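Local coordinates for flavin-nucleotide-binding protein (Azotobacter vinelandii, PDB 6RK0) that binds FAD and heme b as a flavocytochrome and probably works as a low-potential terminal oxidase associated with the iron-only nitrogenase, at residues 33-38 with 169-174; 37-42 with 112-117; 81-86 with 120-125. One frame throughout, in Å; residues are numbered along the deposited sequence.

Contact 1 (33-38 with 169-174); sequences ETVKAI and ASCKVR. With FAD (flavin-adenine dinucleotide), chain G.
V35 and C171 meet at the middle of this contact, and apolar packing carries it. The CG2 methyl of V35 rests on C171 SG at 3.5 Å. The same CG2 touches A169 CB at 3.8 Å. CG1 of V35 is anti to the backbone N (chi1 171°), which leaves CG2 anti to the carbonyl carbon, where it meets both partners. I38 adds its CD1, which reaches C171 CB and V173 CG2 at 4.0 Å each. I38 and V173 run alongside each other in opposite senses. T34 turns its CG2 methyl to C171 SG, while its OG1 is hydrogen-bonded to D31. This is a helix laid across a strand of the split beta-barrel fold of the pyridoxamine 5'-phosphate oxidase family. The axes of 33-38 and 169-174 cross at 74°. A169, C171 and V173 point to the helix; S170 and K172 point away from it, to the cofactor. There the bonding is polar. S170 OG accepts a hydrogen bond from FAD O2B and donates one to FAD N3A, both 2.8 Å long, so the serine grips ribose and adenine together. K172 NZ donates to FAD O3' at 2.9 Å and also to a heme propionate oxygen. K172 CD lies over the adenine ring near C5A; the bend at chi3 (72°) turns CE, and with it NZ, to O3'.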
loop_
_atom_site.group_PDB
_atom_site.type_symbol
_atom_site.label_atom_id
_atom_site.label_comp_id
_atom_site.label_asym_id
_atom_site.label_seq_id
_atom_site.Cartn_x
_atom_site.Cartn_y
_atom_site.Cartn_z
ATOM N N GLU A 33 7.745 2.671 20.230
ATOM C CA GLU A 33 8.940 2.246 19.508
ATOM C C GLU A 33 8.577 1.491 18.233
ATOM O O GLU A 33 9.174 1.720 17.176
ATOM C CB GLU A 33 9.804 1.374 20.419
ATOM C CG GLU A 33 11.079 0.941 19.759
ATOM C CD GLU A 33 11.974 0.138 20.685
ATOM O OE1 GLU A 33 11.771 0.166 21.931
ATOM O OE2 GLU A 33 12.890 -0.524 20.158
ATOM N N THR A 34 7.602 0.589 18.314
ATOM C CA THR A 34 7.160 -0.144 17.132
ATOM C C THR A 34 6.452 0.777 16.139
ATOM O O THR A 34 6.696 0.704 14.928
ATOM C CB THR A 34 6.277 -1.325 17.526
ATOM O OG1 THR A 34 7.027 -2.216 18.364
ATOM C CG2 THR A 34 5.801 -2.080 16.262
ATOM N N VAL A 35 5.584 1.654 16.629
ATOM C CA VAL A 35 4.902 2.608 15.750
ATOM C C VAL A 35 5.924 3.366 14.928
ATOM O O VAL A 35 5.843 3.453 13.704
ATOM C CB VAL A 35 4.014 3.559 16.578
ATOM C CG1 VAL A 35 3.462 4.697 15.755
ATOM C CG2 VAL A 35 2.906 2.785 17.299
ATOM N N LYS A 36 6.905 3.969 15.621
ATOM C CA LYS A 36 7.931 4.764 14.941
ATOM C C LYS A 36 8.770 3.920 13.995
ATOM O O LYS A 36 9.134 4.377 12.906
ATOM C CB LYS A 36 8.826 5.472 15.967
ATOM C CG LYS A 36 8.102 6.554 16.708
ATOM C CD LYS A 36 9.004 7.203 17.769
ATOM C CE LYS A 36 8.290 8.327 18.492
ATOM N NZ LYS A 36 9.251 8.997 19.417
ATOM N N ALA A 37 9.103 2.688 14.388
ATOM C CA ALA A 37 9.946 1.863 13.531
ATOM C C ALA A 37 9.248 1.509 12.228
ATOM O O ALA A 37 9.894 1.439 11.170
ATOM C CB ALA A 37 10.381 0.596 14.249
ATOM N N ILE A 38 7.930 1.285 12.258
ATOM C CA ILE A 38 7.213 1.005 11.019
ATOM C C ILE A 38 7.105 2.272 10.180
ATOM O O ILE A 38 7.387 2.269 8.976
ATOM C CB ILE A 38 5.841 0.377 11.317
ATOM C CG1 ILE A 38 5.991 -0.958 12.067
ATOM C CG2 ILE A 38 5.062 0.179 10.034
ATOM C CD1 ILE A 38 4.707 -1.568 12.604
ATOM N N ALA A 169 -2.622 5.043 17.830
ATOM C CA ALA A 169 -2.050 4.115 16.845
ATOM C C ALA A 169 -2.186 2.670 17.293
ATOM O O ALA A 169 -1.965 2.330 18.461
ATOM C CB ALA A 169 -0.538 4.385 16.686
ATOM N N SER A 170 -2.466 1.806 16.321
ATOM C CA SER A 170 -2.383 0.363 16.506
ATOM C C SER A 170 -1.434 -0.201 15.465
ATOM O O SER A 170 -1.460 0.215 14.294
ATOM C CB SER A 170 -3.747 -0.297 16.382
ATOM O OG SER A 170 -4.371 0.029 15.159
ATOM N N CYS A 171 -0.628 -1.182 15.876
ATOM C CA CYS A 171 0.182 -1.934 14.936
ATOM C C CYS A 171 -0.170 -3.408 14.971
ATOM O O CYS A 171 -0.584 -3.932 16.022
ATOM C CB CYS A 171 1.676 -1.837 15.212
ATOM S SG CYS A 171 2.299 -0.202 15.551
ATOM N N LYS A 172 0.061 -4.100 13.853
ATOM C CA LYS A 172 0.115 -5.543 13.821
ATOM C C LYS A 172 1.379 -5.919 13.085
ATOM O O LYS A 172 1.725 -5.294 12.073
ATOM C CB LYS A 172 -1.123 -6.209 13.149
ATOM C CG LYS A 172 -2.397 -6.076 13.967
ATOM C CD LYS A 172 -3.620 -6.580 13.241
ATOM C CE LYS A 172 -3.738 -8.112 13.071
ATOM N NZ LYS A 172 -4.982 -8.460 12.316
ATOM N N VAL A 173 2.071 -6.946 13.587
ATOM C CA VAL A 173 3.313 -7.433 12.995
ATOM C C VAL A 173 3.284 -8.942 13.003
ATOM O O VAL A 173 2.996 -9.545 14.046
ATOM C CB VAL A 173 4.548 -6.929 13.784
ATOM C CG1 VAL A 173 5.829 -7.542 13.222
ATOM C CG2 VAL A 173 4.604 -5.402 13.768
ATOM N N ARG A 174 3.635 -9.548 11.868
ATOM C CA ARG A 174 3.879 -10.983 11.807
ATOM C C ARG A 174 5.252 -11.212 11.217
ATOM O O ARG A 174 5.595 -10.608 10.188
ATOM C CB ARG A 174 2.839 -11.742 10.984
ATOM C CG ARG A 174 2.925 -13.256 11.227
ATOM C CD ARG A 174 2.296 -14.047 10.082
ATOM N NE ARG A 174 2.131 -15.461 10.415
ATOM C CZ ARG A 174 3.101 -16.377 10.408
ATOM N NH1 ARG A 174 4.319 -16.108 9.955
ATOM N NH2 ARG A 174 2.799 -17.616 10.833
HETATM P PA FAD G . -10.334 -5.691 14.132
HETATM O O1A FAD G . -9.445 -6.427 15.063
HETATM O O2A FAD G . -11.810 -5.851 14.298
HETATM O O5B FAD G . -9.949 -4.149 14.134
HETATM C C5B FAD G . -9.978 -3.416 15.378
HETATM C C4B FAD G . -8.849 -2.421 15.392
HETATM O O4B FAD G . -7.597 -3.123 15.254
HETATM C C3B FAD G . -8.827 -1.427 14.242
HETATM O O3B FAD G . -9.760 -0.380 14.415
HETATM C C2B FAD G . -7.361 -1.005 14.220
HETATM O O2B FAD G . -7.156 -0.002 15.184
HETATM C C1B FAD G . -6.646 -2.302 14.601
HETATM N N9A FAD G . -6.146 -3.036 13.439
HETATM C C8A FAD G . -6.804 -3.949 12.666
HETATM N N7A FAD G . -6.096 -4.375 11.652
HETATM C C5A FAD G . -4.902 -3.687 11.752
HETATM C C6A FAD G . -3.727 -3.695 10.963
HETATM N N6A FAD G . -3.570 -4.426 9.842
HETATM N N1A FAD G . -2.720 -2.871 11.338
HETATM C C2A FAD G . -2.876 -2.121 12.431
HETATM N N3A FAD G . -3.925 -2.021 13.249
HETATM C C4A FAD G . -4.915 -2.859 12.852
HETATM N N1 FAD G . -6.582 -9.739 6.544
HETATM C C2 FAD G . -7.438 -10.613 5.934
HETATM O O2 FAD G . -8.505 -10.954 6.464
HETATM N N3 FAD G . -7.141 -11.112 4.685
HETATM C C4 FAD G . -6.026 -10.810 3.967
HETATM O O4 FAD G . -5.854 -11.242 2.827
HETATM C C4X FAD G . -5.103 -9.929 4.649
HETATM N N5 FAD G . -3.952 -9.605 4.030
HETATM C C5X FAD G . -3.111 -8.686 4.661
HETATM C C6 FAD G . -1.937 -8.276 4.003
HETATM C C7 FAD G . -1.081 -7.338 4.579
HETATM C C7M FAD G . 0.187 -6.929 3.861
HETATM C C8 FAD G . -1.415 -6.788 5.836
HETATM C C8M FAD G . -0.578 -5.721 6.455
HETATM C C9 FAD G . -2.559 -7.225 6.499
HETATM C C9A FAD G . -3.418 -8.142 5.924
HETATM N N10 FAD G . -4.585 -8.602 6.578
HETATM C C10 FAD G . -5.480 -9.429 5.923
HETATM C "C1'" FAD G . -4.970 -8.120 7.914
HETATM C "C2'" FAD G . -5.965 -6.975 7.845
HETATM O "O2'" FAD G . -5.274 -5.763 7.595
HETATM C "C3'" FAD G . -6.736 -6.857 9.157
HETATM O "O3'" FAD G . -5.821 -6.680 10.229
HETATM C "C4'" FAD G . -7.620 -8.065 9.442
HETATM O "O4'" FAD G . -8.422 -8.351 8.296
HETATM C "C5'" FAD G . -8.540 -7.799 10.606
HETATM O "O5'" FAD G . -9.293 -6.592 10.363
HETATM P P FAD G . -10.553 -6.215 11.233
HETATM O O1P FAD G . -11.557 -7.338 11.274
HETATM O O2P FAD G . -11.027 -4.849 10.759
HETATM O O3P FAD G . -9.862 -6.053 12.663
#

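Contact 2 (37-42 with 112-117); sequences AILDAT and RSVMLL. With FAD (flavin-adenine dinucleotide), chain G.
The R112 guanidinium has A41 CB near it, 3.9 Å from NH1 in an oblique approach. Water 1 lies in its plane, at the edge, and accepts from R112 NH1 at 2.9 Å. In this split beta-barrel fold, strand 108-118 carries helix residues I38 and L39 on one side and the cofactor on the other. Water 1 also gives a weak bond to A37 O, while R112 NH2 forms salt bridges with D96 and the C-terminal carboxylate of G225. The other flat group is the FAD adenine, on the far side of the strand. M115 CE sits over C5A at 3.5 Å, on the opposite face from K172. An alanine in place of M115 would probably open a gap over that adenine face, leaving the ring freer to shift. On the helix side, I38 CG1 lies 3.9 Å from R112 CB. In one of its two modelled conformers V114 turns CG1 to I38 CG2 and L39 CD2. S113 OG, in the crowded position between backbone N and carbonyl carbon (chi1 61°), donates a 2.8 Å hydrogen bond to FAD N1A.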
loop_
_atom_site.group_PDB
_atom_site.type_symbol
_atom_site.label_atom_id
_atom_site.label_comp_id
_atom_site.label_asym_id
_atom_site.label_seq_id
_atom_site.Cartn_x
_atom_site.Cartn_y
_atom_site.Cartn_z
ATOM N N ALA A 37 9.103 2.688 14.388
ATOM C CA ALA A 37 9.946 1.863 13.531
ATOM C C ALA A 37 9.248 1.509 12.228
ATOM O O ALA A 37 9.894 1.439 11.170
ATOM C CB ALA A 37 10.381 0.596 14.249
ATOM N N ILE A 38 7.930 1.285 12.258
ATOM C CA ILE A 38 7.213 1.005 11.019
ATOM C C ILE A 38 7.105 2.272 10.180
ATOM O O ILE A 38 7.387 2.269 8.976
ATOM C CB ILE A 38 5.841 0.377 11.317
ATOM C CG1 ILE A 38 5.991 -0.958 12.067
ATOM C CG2 ILE A 38 5.062 0.179 10.034
ATOM C CD1 ILE A 38 4.707 -1.568 12.604
ATOM N N LEU A 39 6.719 3.384 10.811
ATOM C CA LEU A 39 6.599 4.638 10.078
ATOM C C LEU A 39 7.930 5.053 9.449
ATOM O O LEU A 39 7.954 5.638 8.365
ATOM C CB LEU A 39 6.111 5.725 11.016
ATOM C CG LEU A 39 4.687 5.565 11.561
ATOM C CD1 LEU A 39 4.426 6.655 12.581
ATOM C CD2 LEU A 39 3.652 5.607 10.425
ATOM N N ASP A 40 9.044 4.765 10.114
ATOM C CA ASP A 40 10.336 5.216 9.636
ATOM C C ASP A 40 10.871 4.331 8.517
ATOM O O ASP A 40 11.835 4.710 7.868
ATOM C CB ASP A 40 11.341 5.251 10.783
ATOM C CG ASP A 40 11.058 6.355 11.789
ATOM O OD1 ASP A 40 10.229 7.245 11.494
ATOM O OD2 ASP A 40 11.685 6.319 12.884
ATOM N N ALA A 41 10.277 3.168 8.281
ATOM C CA ALA A 41 10.777 2.199 7.324
ATOM C C ALA A 41 10.339 2.441 5.890
ATOM O O ALA A 41 10.894 1.801 4.986
ATOM C CB ALA A 41 10.377 0.794 7.734
ATOM N N THR A 42 9.373 3.323 5.647
ATOM C CA THR A 42 8.751 3.417 4.337
ATOM C C THR A 42 8.159 4.804 4.162
ATOM O O THR A 42 7.698 5.395 5.131
ATOM C CB THR A 42 7.669 2.335 4.184
ATOM O OG1 THR A 42 7.092 2.490 2.883
ATOM C CG2 THR A 42 6.592 2.408 5.258
ATOM N N ARG A 112 4.329 -5.786 8.418
ATOM C CA ARG A 112 4.241 -4.760 9.460
ATOM C C ARG A 112 3.174 -3.779 9.034
ATOM O O ARG A 112 3.192 -3.331 7.879
ATOM C CB ARG A 112 5.582 -4.014 9.606
ATOM C CG ARG A 112 6.706 -4.873 10.150
ATOM C CD ARG A 112 8.072 -4.290 9.823
ATOM N NE ARG A 112 8.379 -4.523 8.420
ATOM C CZ ARG A 112 9.406 -3.954 7.797
ATOM N NH1 ARG A 112 10.120 -2.998 8.399
ATOM N NH2 ARG A 112 9.718 -4.311 6.569
ATOM N N SER A 113 2.267 -3.403 9.929
ATOM C CA SER A 113 1.289 -2.387 9.575
ATOM C C SER A 113 0.924 -1.545 10.776
ATOM O O SER A 113 0.861 -2.044 11.915
ATOM C CB SER A 113 0.055 -2.913 8.888
ATOM O OG SER A 113 -0.643 -3.789 9.677
ATOM N N VAL A 114 0.667 -0.273 10.508
ATOM C CA VAL A 114 0.220 0.654 11.540
ATOM C C VAL A 114 -0.946 1.462 11.001
ATOM O O VAL A 114 -0.954 1.855 9.825
ATOM C CB VAL A 114 1.365 1.543 12.078
ATOM C CG1 VAL A 114 1.999 2.369 10.963
ATOM C CG2 VAL A 114 0.888 2.429 13.259
ATOM N N MET A 115 -1.933 1.690 11.867
ATOM C CA MET A 115 -3.052 2.586 11.591
ATOM C C MET A 115 -2.968 3.707 12.612
ATOM O O MET A 115 -2.906 3.458 13.824
ATOM C CB MET A 115 -4.403 1.883 11.686
ATOM C CG MET A 115 -4.587 0.819 10.622
ATOM S SD MET A 115 -6.191 0.032 10.812
ATOM C CE MET A 115 -6.102 -1.233 9.538
ATOM N N LEU A 116 -2.998 4.933 12.117
ATOM C CA LEU A 116 -3.074 6.159 12.910
ATOM C C LEU A 116 -4.437 6.772 12.724
ATOM O O LEU A 116 -4.888 6.983 11.584
ATOM C CB LEU A 116 -2.037 7.184 12.436
ATOM C CG LEU A 116 -0.596 6.747 12.366
ATOM C CD1 LEU A 116 0.282 7.884 11.921
ATOM C CD2 LEU A 116 -0.100 6.138 13.672
ATOM N N LEU A 117 -5.120 7.061 13.831
ATOM C CA LEU A 117 -6.467 7.605 13.772
ATOM C C LEU A 117 -6.504 9.008 14.363
ATOM O O LEU A 117 -5.752 9.327 15.295
ATOM C CB LEU A 117 -7.433 6.746 14.594
ATOM C CG LEU A 117 -7.564 5.301 14.138
ATOM C CD1 LEU A 117 -8.714 4.656 14.817
ATOM C CD2 LEU A 117 -7.582 5.091 12.596
HETATM P PA FAD G . -10.334 -5.691 14.132
HETATM O O1A FAD G . -9.445 -6.427 15.063
HETATM O O2A FAD G . -11.810 -5.851 14.298
HETATM O O5B FAD G . -9.949 -4.149 14.134
HETATM C C5B FAD G . -9.978 -3.416 15.378
HETATM C C4B FAD G . -8.849 -2.421 15.392
HETATM O O4B FAD G . -7.597 -3.123 15.254
HETATM C C3B FAD G . -8.827 -1.427 14.242
HETATM O O3B FAD G . -9.760 -0.380 14.415
HETATM C C2B FAD G . -7.361 -1.005 14.220
HETATM O O2B FAD G . -7.156 -0.002 15.184
HETATM C C1B FAD G . -6.646 -2.302 14.601
HETATM N N9A FAD G . -6.146 -3.036 13.439
HETATM C C8A FAD G . -6.804 -3.949 12.666
HETATM N N7A FAD G . -6.096 -4.375 11.652
HETATM C C5A FAD G . -4.902 -3.687 11.752
HETATM C C6A FAD G . -3.727 -3.695 10.963
HETATM N N6A FAD G . -3.570 -4.426 9.842
HETATM N N1A FAD G . -2.720 -2.871 11.338
HETATM C C2A FAD G . -2.876 -2.121 12.431
HETATM N N3A FAD G . -3.925 -2.021 13.249
HETATM C C4A FAD G . -4.915 -2.859 12.852
HETATM N N1 FAD G . -6.582 -9.739 6.544
HETATM C C2 FAD G . -7.438 -10.613 5.934
HETATM O O2 FAD G . -8.505 -10.954 6.464
HETATM N N3 FAD G . -7.141 -11.112 4.685
HETATM C C4 FAD G . -6.026 -10.810 3.967
HETATM O O4 FAD G . -5.854 -11.242 2.827
HETATM C C4X FAD G . -5.103 -9.929 4.649
HETATM N N5 FAD G . -3.952 -9.605 4.030
HETATM C C5X FAD G . -3.111 -8.686 4.661
HETATM C C6 FAD G . -1.937 -8.276 4.003
HETATM C C7 FAD G . -1.081 -7.338 4.579
HETATM C C7M FAD G . 0.187 -6.929 3.861
HETATM C C8 FAD G . -1.415 -6.788 5.836
HETATM C C8M FAD G . -0.578 -5.721 6.455
HETATM C C9 FAD G . -2.559 -7.225 6.499
HETATM C C9A FAD G . -3.418 -8.142 5.924
HETATM N N10 FAD G . -4.585 -8.602 6.578
HETATM C C10 FAD G . -5.480 -9.429 5.923
HETATM C "C1'" FAD G . -4.970 -8.120 7.914
HETATM C "C2'" FAD G . -5.965 -6.975 7.845
HETATM O "O2'" FAD G . -5.274 -5.763 7.595
HETATM C "C3'" FAD G . -6.736 -6.857 9.157
HETATM O "O3'" FAD G . -5.821 -6.680 10.229
HETATM C "C4'" FAD G . -7.620 -8.065 9.442
HETATM O "O4'" FAD G . -8.422 -8.351 8.296
HETATM C "C5'" FAD G . -8.540 -7.799 10.606
HETATM O "O5'" FAD G . -9.293 -6.592 10.363
HETATM P P FAD G . -10.553 -6.215 11.233
HETATM O O1P FAD G . -11.557 -7.338 11.274
HETATM O O2P FAD G . -11.027 -4.849 10.759
HETATM O O3P FAD G . -9.862 -6.053 12.663
HETATM O O HOH W 1 9.971 -1.634 10.945
#

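Contact 3 (81-86 with 120-125); sequences KALEHQ and AELISD
L83 and E84 both press on L122, but in different ways. E84 crosses the L122 side chain at about a right angle. L122 CD1 lies 3.6 Å from E84 CD and almost as near to both carboxylate oxygens, so the methyl lies over the face of the carboxylate, above CD. The E84 chain is extended beyond CG, and this brings the carboxylate across to L122. L83 works from deeper in. Its CG stands between the backbone N and the carbonyl carbon (chi1 64°), and from there the CD1 branch reaches A120 CB at 3.9 Å and L122 CD2 at the same distance. L122 therefore offers one methyl to the glutamate and the other to the leucine.

Two waters link the segments through polar atoms. Water 3 donates to E84 OE2 at 2.7 Å and accepts from L122 N at 2.9 Å. The carboxylate thus serves twice, lying against L122 CD1 and holding the L122 backbone N through solvent. Water 2 is gripped by three bonds. It donates to L83 O and to Q86 O, each at 2.7 Å, and accepts from A120 N at 2.8 Å. These bonds join the backbone of L83 and Q86 to the start of 120-125.

The contact is partly buried. W71 of strand 68-74 touches both L83 and A120, and A162 of strand 159-165 touches both L83 and L122. Q86 packs on P55 of the second subunit, and its OE1 bonds to M50 N of strand 44-51. Strand 121-122 pairs with 159-165 through backbone bonds of E121 with S163, and beyond it I123 packs on helix 126-140, whose N-cap is D125.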
loop_
_atom_site.group_PDB
_atom_site.type_symbol
_atom_site.label_atom_id
_atom_site.label_comp_id
_atom_site.label_asym_id
_atom_site.label_seq_id
_atom_site.Cartn_x
_atom_site.Cartn_y
_atom_site.Cartn_z
ATOM N N LYS A 81 -9.186 19.854 2.115
ATOM C CA LYS A 81 -10.434 20.444 2.601
ATOM C C LYS A 81 -11.213 19.474 3.495
ATOM O O LYS A 81 -11.713 19.838 4.564
ATOM C CB LYS A 81 -11.279 20.885 1.413
ATOM C CG LYS A 81 -12.569 21.506 1.858
ATOM C CD LYS A 81 -13.397 22.027 0.694
ATOM C CE LYS A 81 -14.710 22.625 1.204
ATOM N NZ LYS A 81 -15.547 23.174 0.103
ATOM N N ALA A 82 -11.300 18.226 3.097
ATOM C CA ALA A 82 -12.139 17.280 3.812
ATOM C C ALA A 82 -11.585 16.897 5.179
ATOM O O ALA A 82 -12.354 16.620 6.104
ATOM C CB ALA A 82 -12.375 16.053 2.951
ATOM N N LEU A 83 -10.272 16.898 5.353
ATOM C CA LEU A 83 -9.718 16.387 6.603
ATOM C C LEU A 83 -9.982 17.324 7.776
ATOM O O LEU A 83 -9.896 16.889 8.922
ATOM C CB LEU A 83 -8.248 16.008 6.440
ATOM C CG LEU A 83 -7.282 17.128 6.122
ATOM C CD1 LEU A 83 -6.927 17.964 7.342
ATOM C CD2 LEU A 83 -5.942 16.549 5.527
ATOM N N GLU A 84 -10.348 18.575 7.525
ATOM C CA GLU A 84 -10.506 19.473 8.659
ATOM C C GLU A 84 -11.726 19.135 9.516
ATOM O O GLU A 84 -11.801 19.551 10.677
ATOM C CB GLU A 84 -10.514 20.926 8.181
ATOM C CG GLU A 84 -9.144 21.361 7.669
ATOM C CD GLU A 84 -9.012 22.862 7.567
ATOM O OE1 GLU A 84 -9.652 23.438 6.662
ATOM O OE2 GLU A 84 -8.280 23.457 8.391
ATOM N N HIS A 85 -12.673 18.394 8.975
ATOM C CA HIS A 85 -13.956 18.194 9.632
ATOM C C HIS A 85 -14.310 16.728 9.881
ATOM O O HIS A 85 -15.474 16.420 10.154
ATOM C CB HIS A 85 -15.047 18.897 8.834
ATOM C CG HIS A 85 -14.758 20.349 8.599
ATOM N ND1 HIS A 85 -14.679 21.264 9.627
ATOM C CD2 HIS A 85 -14.490 21.037 7.463
ATOM C CE1 HIS A 85 -14.393 22.456 9.133
ATOM N NE2 HIS A 85 -14.273 22.345 7.822
ATOM N N GLN A 86 -13.337 15.822 9.836
ATOM C CA GLN A 86 -13.615 14.415 10.118
ATOM C C GLN A 86 -12.354 13.741 10.630
ATOM O O GLN A 86 -11.244 14.093 10.234
ATOM C CB GLN A 86 -14.121 13.678 8.873
ATOM C CG GLN A 86 -13.072 13.563 7.790
ATOM C CD GLN A 86 -13.622 12.847 6.577
ATOM O OE1 GLN A 86 -13.624 11.597 6.521
ATOM N NE2 GLN A 86 -14.169 13.595 5.630
ATOM N N ALA A 120 -6.616 15.255 11.655
ATOM C CA ALA A 120 -5.454 15.891 11.084
ATOM C C ALA A 120 -5.641 17.406 11.092
ATOM O O ALA A 120 -6.750 17.927 11.232
ATOM C CB ALA A 120 -5.246 15.373 9.663
ATOM N N GLU A 121 -4.523 18.104 10.921
ATOM C CA GLU A 121 -4.460 19.552 10.967
ATOM C C GLU A 121 -3.675 20.076 9.782
ATOM O O GLU A 121 -2.637 19.511 9.434
ATOM C CB GLU A 121 -3.708 20.017 12.256
ATOM C CG GLU A 121 -4.322 19.449 13.545
ATOM C CD GLU A 121 -3.499 19.714 14.802
ATOM O OE1 GLU A 121 -2.549 20.546 14.782
ATOM O OE2 GLU A 121 -3.817 19.069 15.838
ATOM N N LEU A 122 -4.150 21.157 9.175
ATOM C CA LEU A 122 -3.397 21.782 8.087
ATOM C C LEU A 122 -2.409 22.796 8.640
ATOM O O LEU A 122 -2.677 23.479 9.623
ATOM C CB LEU A 122 -4.292 22.563 7.143
ATOM C CG LEU A 122 -5.277 21.741 6.353
ATOM C CD1 LEU A 122 -6.079 22.668 5.448
ATOM C CD2 LEU A 122 -4.632 20.581 5.561
ATOM N N ILE A 123 -1.270 22.924 7.972
ATOM C CA ILE A 123 -0.324 23.982 8.312
ATOM C C ILE A 123 -0.713 25.228 7.522
ATOM O O ILE A 123 -0.569 25.265 6.303
ATOM C CB ILE A 123 1.108 23.553 7.988
ATOM C CG1 ILE A 123 1.472 22.279 8.726
ATOM C CG2 ILE A 123 2.068 24.691 8.306
ATOM C CD1 ILE A 123 2.856 21.869 8.548
ATOM N N SER A 124 -1.182 26.257 8.206
ATOM C CA SER A 124 -1.543 27.505 7.529
ATOM C C SER A 124 -0.404 28.508 7.472
ATOM O O SER A 124 -0.432 29.420 6.640
ATOM C CB SER A 124 -2.769 28.141 8.192
ATOM O OG SER A 124 -2.503 28.398 9.552
ATOM N N ASP A 125 0.580 28.362 8.343
ATOM C CA ASP A 125 1.721 29.265 8.392
ATOM C C ASP A 125 2.710 28.886 7.279
ATOM O O ASP A 125 3.264 27.776 7.267
ATOM C CB ASP A 125 2.351 29.108 9.763
ATOM C CG ASP A 125 3.508 30.001 9.946
ATOM O OD1 ASP A 125 4.341 30.125 9.013
ATOM O OD2 ASP A 125 3.612 30.565 11.042
HETATM O O HOH W 2 -8.596 14.654 9.780
HETATM O O HOH W 3 -6.575 22.297 10.187
#

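How the contacts relate
Contacts 1 and 2 are neighbours, with centres 5 Å apart. They share A37 and I38 of helix 32-40, which covers the adjacent strands 169-174 and 108-118. Probable backbone hydrogen bonds, S170 O with M115 N and K172 O with S113 N, join those strands. Contact 3 lies apart, its centre 25 Å from that of contact 1 and 21 Å from that of contact 2. Along the chain it is nested within contact 1. Its segments interleave with those of contact 2, 112-117 falling between 81-86 and 120-125. Contacts 1 and 2 lie behind one FAD site; contact 3 joins another part of the same sheet, whose residues are nearer a second cofactor site.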